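Local coordinates for protein predicted DNA-binding transcriptional regulator (Aliivibrio fischeri ES114, PDB 7DWN) that probably binds DNA as a tetrameric LysR-family transcriptional regulator, switching the genes it controls through a helix-turn-helix domain joined to an effector-binding-type domain, at residues L90-A104 and D119-V131. Residues are numbered along the deposited sequence; the frame is centred on the assembly and turned at random.
Sequences LGGNVVQVAAAHSLA and DYKPILSVEAIDV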
loop_
_atom_site.group_PDB
_atom_site.type_symbol
_atom_site.label_atom_id
_atom_site.label_comp_id
_atom_site.label_asym_id
_atom_site.label_seq_id
_atom_site.Cartn_x
_atom_site.Cartn_y
_atom_site.Cartn_z
ATOM N N LEU A 90 15.844 23.750 -10.144
ATOM C CA LEU A 90 16.454 23.807 -11.466
ATOM C C LEU A 90 15.610 24.553 -12.493
ATOM O O LEU A 90 16.153 24.991 -13.515
ATOM C CB LEU A 90 16.749 22.391 -11.975
ATOM C CG LEU A 90 18.039 21.744 -11.459
ATOM C CD1 LEU A 90 19.202 22.693 -11.656
ATOM C CD2 LEU A 90 17.941 21.320 -10.001
ATOM N N GLY A 91 14.315 24.705 -12.256
ATOM C CA GLY A 91 13.453 25.485 -13.123
ATOM C C GLY A 91 12.474 24.613 -13.891
ATOM O O GLY A 91 12.474 23.385 -13.800
ATOM N N GLY A 92 11.627 25.293 -14.665
ATOM C CA GLY A 92 10.614 24.624 -15.462
ATOM C C GLY A 92 11.152 23.828 -16.632
ATOM O O GLY A 92 10.410 23.017 -17.198
ATOM N N ASN A 93 12.412 24.041 -17.012
ATOM C CA ASN A 93 13.045 23.275 -18.076
ATOM C C ASN A 93 13.806 22.062 -17.553
ATOM O O ASN A 93 14.699 21.555 -18.243
ATOM C CB ASN A 93 13.982 24.173 -18.889
ATOM C CG ASN A 93 13.247 25.303 -19.586
ATOM O OD1 ASN A 93 12.089 25.161 -19.978
ATOM N ND2 ASN A 93 13.922 26.437 -19.744
ATOM N N VAL A 94 13.478 21.586 -16.350
ATOM C CA VAL A 94 14.127 20.396 -15.816
ATOM C C VAL A 94 13.587 19.164 -16.530
ATOM O O VAL A 94 12.386 19.058 -16.815
ATOM C CB VAL A 94 13.925 20.304 -14.293
ATOM C CG1 VAL A 94 12.443 20.218 -13.941
ATOM C CG2 VAL A 94 14.687 19.115 -13.719
ATOM N N VAL A 95 14.483 18.235 -16.849
ATOM C CA VAL A 95 14.126 16.970 -17.478
ATOM C C VAL A 95 14.622 15.856 -16.571
ATOM O O VAL A 95 15.831 15.742 -16.322
ATOM C CB VAL A 95 14.717 16.846 -18.892
ATOM C CG1 VAL A 95 14.227 15.574 -19.567
ATOM C CG2 VAL A 95 14.350 18.064 -19.723
ATOM N N GLN A 96 13.691 15.052 -16.063
ATOM C CA GLN A 96 14.007 13.950 -15.159
ATOM C C GLN A 96 14.362 12.730 -15.994
ATOM O O GLN A 96 13.511 12.189 -16.709
ATOM C CB GLN A 96 12.830 13.658 -14.233
ATOM C CG GLN A 96 12.403 14.841 -13.391
ATOM C CD GLN A 96 11.177 14.550 -12.549
ATOM O OE1 GLN A 96 11.243 13.805 -11.571
ATOM N NE2 GLN A 96 10.047 15.139 -12.927
ATOM N N VAL A 97 15.614 12.294 -15.907
ATOM C CA VAL A 97 16.112 11.168 -16.682
ATOM C C VAL A 97 16.581 10.093 -15.716
ATOM O O VAL A 97 17.533 10.305 -14.956
ATOM C CB VAL A 97 17.251 11.580 -17.626
ATOM C CG1 VAL A 97 17.846 10.352 -18.294
ATOM C CG2 VAL A 97 16.744 12.567 -18.664
ATOM N N ALA A 98 15.912 8.948 -15.739
ATOM C CA ALA A 98 16.430 7.753 -15.095
ATOM C C ALA A 98 17.324 7.024 -16.086
ATOM O O ALA A 98 16.982 6.889 -17.264
ATOM C CB ALA A 98 15.293 6.847 -14.625
ATOM N N ALA A 99 18.482 6.573 -15.614
ATOM C CA ALA A 99 19.461 6.006 -16.528
ATOM C C ALA A 99 20.288 4.945 -15.823
ATOM O O ALA A 99 20.524 5.017 -14.614
ATOM C CB ALA A 99 20.383 7.089 -17.101
ATOM N N ALA A 100 20.718 3.953 -16.597
ATOM C CA ALA A 100 21.743 3.039 -16.123
ATOM C C ALA A 100 23.053 3.795 -15.959
ATOM O O ALA A 100 23.377 4.684 -16.753
ATOM C CB ALA A 100 21.912 1.873 -17.097
ATOM N N HIS A 101 23.802 3.442 -14.912
ATOM C CA HIS A 101 25.002 4.192 -14.541
ATOM C C HIS A 101 25.972 4.312 -15.713
ATOM O O HIS A 101 26.426 5.413 -16.053
ATOM C CB HIS A 101 25.674 3.513 -13.345
ATOM C CG HIS A 101 26.737 4.339 -12.690
ATOM N ND1 HIS A 101 27.940 4.626 -13.298
ATOM C CD2 HIS A 101 26.784 4.922 -11.469
ATOM C CE1 HIS A 101 28.678 5.361 -12.484
ATOM N NE2 HIS A 101 28.001 5.554 -11.368
ATOM N N SER A 102 26.295 3.183 -16.347
ATOM C CA SER A 102 27.208 3.202 -17.485
ATOM C C SER A 102 26.644 4.032 -18.631
ATOM O O SER A 102 27.360 4.839 -19.235
ATOM C CB SER A 102 27.492 1.774 -17.948
ATOM O OG SER A 102 28.548 1.731 -18.888
ATOM N N LEU A 103 25.359 3.845 -18.942
ATOM C CA LEU A 103 24.735 4.611 -20.015
ATOM C C LEU A 103 24.727 6.096 -19.700
ATOM O O LEU A 103 24.956 6.923 -20.585
ATOM C CB LEU A 103 23.311 4.120 -20.260
ATOM C CG LEU A 103 23.198 2.691 -20.780
ATOM C CD1 LEU A 103 21.750 2.352 -21.074
ATOM C CD2 LEU A 103 24.069 2.513 -22.015
ATOM N N ALA A 104 24.454 6.459 -18.448
ATOM C CA ALA A 104 24.455 7.870 -18.096
ATOM C C ALA A 104 25.848 8.464 -18.262
ATOM O O ALA A 104 26.023 9.476 -18.949
ATOM C CB ALA A 104 23.929 8.055 -16.674
ATOM N N ASP A 119 21.362 27.387 -29.060
ATOM C CA ASP A 119 21.426 28.070 -27.780
ATOM C C ASP A 119 20.154 27.854 -26.966
ATOM O O ASP A 119 19.086 27.550 -27.506
ATOM C CB ASP A 119 21.697 29.562 -27.977
ATOM C CG ASP A 119 23.116 29.833 -28.449
ATOM O OD1 ASP A 119 23.971 28.925 -28.354
ATOM O OD2 ASP A 119 23.380 30.966 -28.901
ATOM N N TYR A 120 20.303 28.036 -25.646
ATOM C CA TYR A 120 19.374 27.664 -24.578
ATOM C C TYR A 120 19.595 26.199 -24.221
ATOM O O TYR A 120 19.253 25.294 -24.987
ATOM C CB TYR A 120 17.916 27.972 -24.952
ATOM C CG TYR A 120 16.860 26.938 -24.603
ATOM C CD1 TYR A 120 16.599 26.578 -23.288
ATOM C CD2 TYR A 120 16.083 26.358 -25.599
ATOM C CE1 TYR A 120 15.624 25.644 -22.980
ATOM C CE2 TYR A 120 15.103 25.427 -25.297
ATOM C CZ TYR A 120 14.878 25.075 -23.985
ATOM O OH TYR A 120 13.909 24.152 -23.668
ATOM N N LYS A 121 20.199 25.974 -23.058
ATOM C CA LYS A 121 20.575 24.644 -22.627
ATOM C C LYS A 121 19.546 24.138 -21.629
ATOM O O LYS A 121 19.271 24.828 -20.630
ATOM C CB LYS A 121 21.973 24.665 -22.017
ATOM C CG LYS A 121 22.123 24.131 -20.604
ATOM C CD LYS A 121 23.000 25.058 -19.780
ATOM C CE LYS A 121 23.131 24.559 -18.362
ATOM N NZ LYS A 121 23.547 23.131 -18.326
ATOM N N PRO A 122 18.899 23.005 -21.884
ATOM C CA PRO A 122 17.999 22.427 -20.884
ATOM C C PRO A 122 18.788 21.856 -19.719
ATOM O O PRO A 122 19.994 21.619 -19.802
ATOM C CB PRO A 122 17.264 21.321 -21.658
ATOM C CG PRO A 122 17.428 21.689 -23.097
ATOM C CD PRO A 122 18.764 22.356 -23.199
ATOM N N ILE A 123 18.083 21.651 -18.615
ATOM C CA ILE A 123 18.681 21.198 -17.366
ATOM C C ILE A 123 18.288 19.746 -17.136
ATOM O O ILE A 123 17.104 19.399 -17.211
ATOM C CB ILE A 123 18.248 22.077 -16.182
ATOM C CG1 ILE A 123 18.576 23.547 -16.459
ATOM C CG2 ILE A 123 18.939 21.614 -14.931
ATOM C CD1 ILE A 123 20.051 23.825 -16.602
ATOM N N LEU A 124 19.281 18.905 -16.855
ATOM C CA LEU A 124 19.070 17.482 -16.631
ATOM C C LEU A 124 19.101 17.166 -15.142
ATOM O O LEU A 124 19.920 17.712 -14.397
ATOM C CB LEU A 124 20.141 16.652 -17.344
ATOM C CG LEU A 124 20.323 16.819 -18.854
ATOM C CD1 LEU A 124 21.529 16.022 -19.326
ATOM C CD2 LEU A 124 19.069 16.388 -19.596
ATOM N N SER A 125 18.205 16.279 -14.716
ATOM C CA SER A 125 18.265 15.654 -13.396
ATOM C C SER A 125 18.358 14.154 -13.642
ATOM O O SER A 125 17.349 13.506 -13.936
ATOM C CB SER A 125 17.051 16.011 -12.546
ATOM O OG SER A 125 16.943 15.140 -11.435
ATOM N N VAL A 126 19.566 13.606 -13.536
ATOM C CA VAL A 126 19.844 12.226 -13.916
ATOM C C VAL A 126 19.968 11.384 -12.655
ATOM O O VAL A 126 20.860 11.610 -11.829
ATOM C CB VAL A 126 21.115 12.126 -14.772
ATOM C CG1 VAL A 126 21.284 10.709 -15.295
ATOM C CG2 VAL A 126 21.056 13.122 -15.919
ATOM N N GLU A 127 19.080 10.408 -12.510
ATOM C CA GLU A 127 19.096 9.486 -11.385
ATOM C C GLU A 127 19.306 8.067 -11.890
ATOM O O GLU A 127 18.806 7.699 -12.959
ATOM C CB GLU A 127 17.797 9.575 -10.578
ATOM C CG GLU A 127 17.626 10.890 -9.832
ATOM C CD GLU A 127 18.567 11.015 -8.647
ATOM O OE1 GLU A 127 18.580 10.095 -7.801
ATOM O OE2 GLU A 127 19.295 12.028 -8.567
ATOM N N ALA A 128 20.052 7.276 -11.118
ATOM C CA ALA A 128 20.321 5.897 -11.501
ATOM C C ALA A 128 19.027 5.092 -11.550
ATOM O O ALA A 128 18.083 5.339 -10.795
ATOM C CB ALA A 128 21.310 5.253 -10.528
ATOM N N ILE A 129 18.994 4.119 -12.452
ATOM C CA ILE A 129 17.782 3.356 -12.722
ATOM C C ILE A 129 17.584 2.294 -11.648
ATOM O O ILE A 129 18.539 1.812 -11.028
ATOM C CB ILE A 129 17.855 2.727 -14.130
ATOM C CG1 ILE A 129 16.514 2.107 -14.526
ATOM C CG2 ILE A 129 18.957 1.682 -14.193
ATOM C CD1 ILE A 129 16.578 1.259 -15.776
ATOM N N ASP A 130 16.323 1.937 -11.415
ATOM C CA ASP A 130 15.949 0.765 -10.626
ATOM C C ASP A 130 15.065 -0.091 -11.527
ATOM O O ASP A 130 13.857 0.145 -11.627
ATOM C CB ASP A 130 15.233 1.161 -9.337
ATOM C CG ASP A 130 15.064 -0.007 -8.380
ATOM O OD1 ASP A 130 15.382 -1.152 -8.766
ATOM O OD2 ASP A 130 14.618 0.222 -7.236
ATOM N N VAL A 131 15.676 -1.088 -12.177
ATOM C CA VAL A 131 14.981 -1.879 -13.192
ATOM C C VAL A 131 13.758 -2.579 -12.616
ATOM O O VAL A 131 12.807 -2.881 -13.347
ATOM C CB VAL A 131 15.952 -2.890 -13.834
ATOM C CG1 VAL A 131 17.027 -2.166 -14.629
ATOM C CG2 VAL A 131 16.580 -3.776 -12.769
#
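With chi1 at -55°, I123 sets CG2 opposite its own backbone N and against L90, whose CD1 packs 3.5 Å from I123 CG2, the two side chains crossing near a right angle. V126 likewise swings CG1 away from its N (chi1 -173°), where it meets A104 CB from the first turn of helix 101-114 at 4.0 Å and A99 CB from the end of strand 94-99 at 4.1 Å. Between these two patches the backbones run parallel. V95 N reaches I123 O and V95 O takes S125 N, then V97 N and V97 O do the same with S125 O and E127 N, and A99 N closes on E127 O, each hydrogen bond 2.9 Å. V97 N to S125 O is nearly straight at the hydrogen (173°). At both ends the hydrogen bonds weaken, I123 N to N93 O being long at 3.4 Å and I129 N to A99 O strongly bent. Here is the first beta-alpha-beta unit of the LysR effector-binding domain, helix 101-114 making the crossover. The other edge of 94-99 pairs with strand 145-149. Through L124 to V126, strand 123-128 is paired along both edges, and their ladder with a neighbouring subunit continues the sheet across the interface.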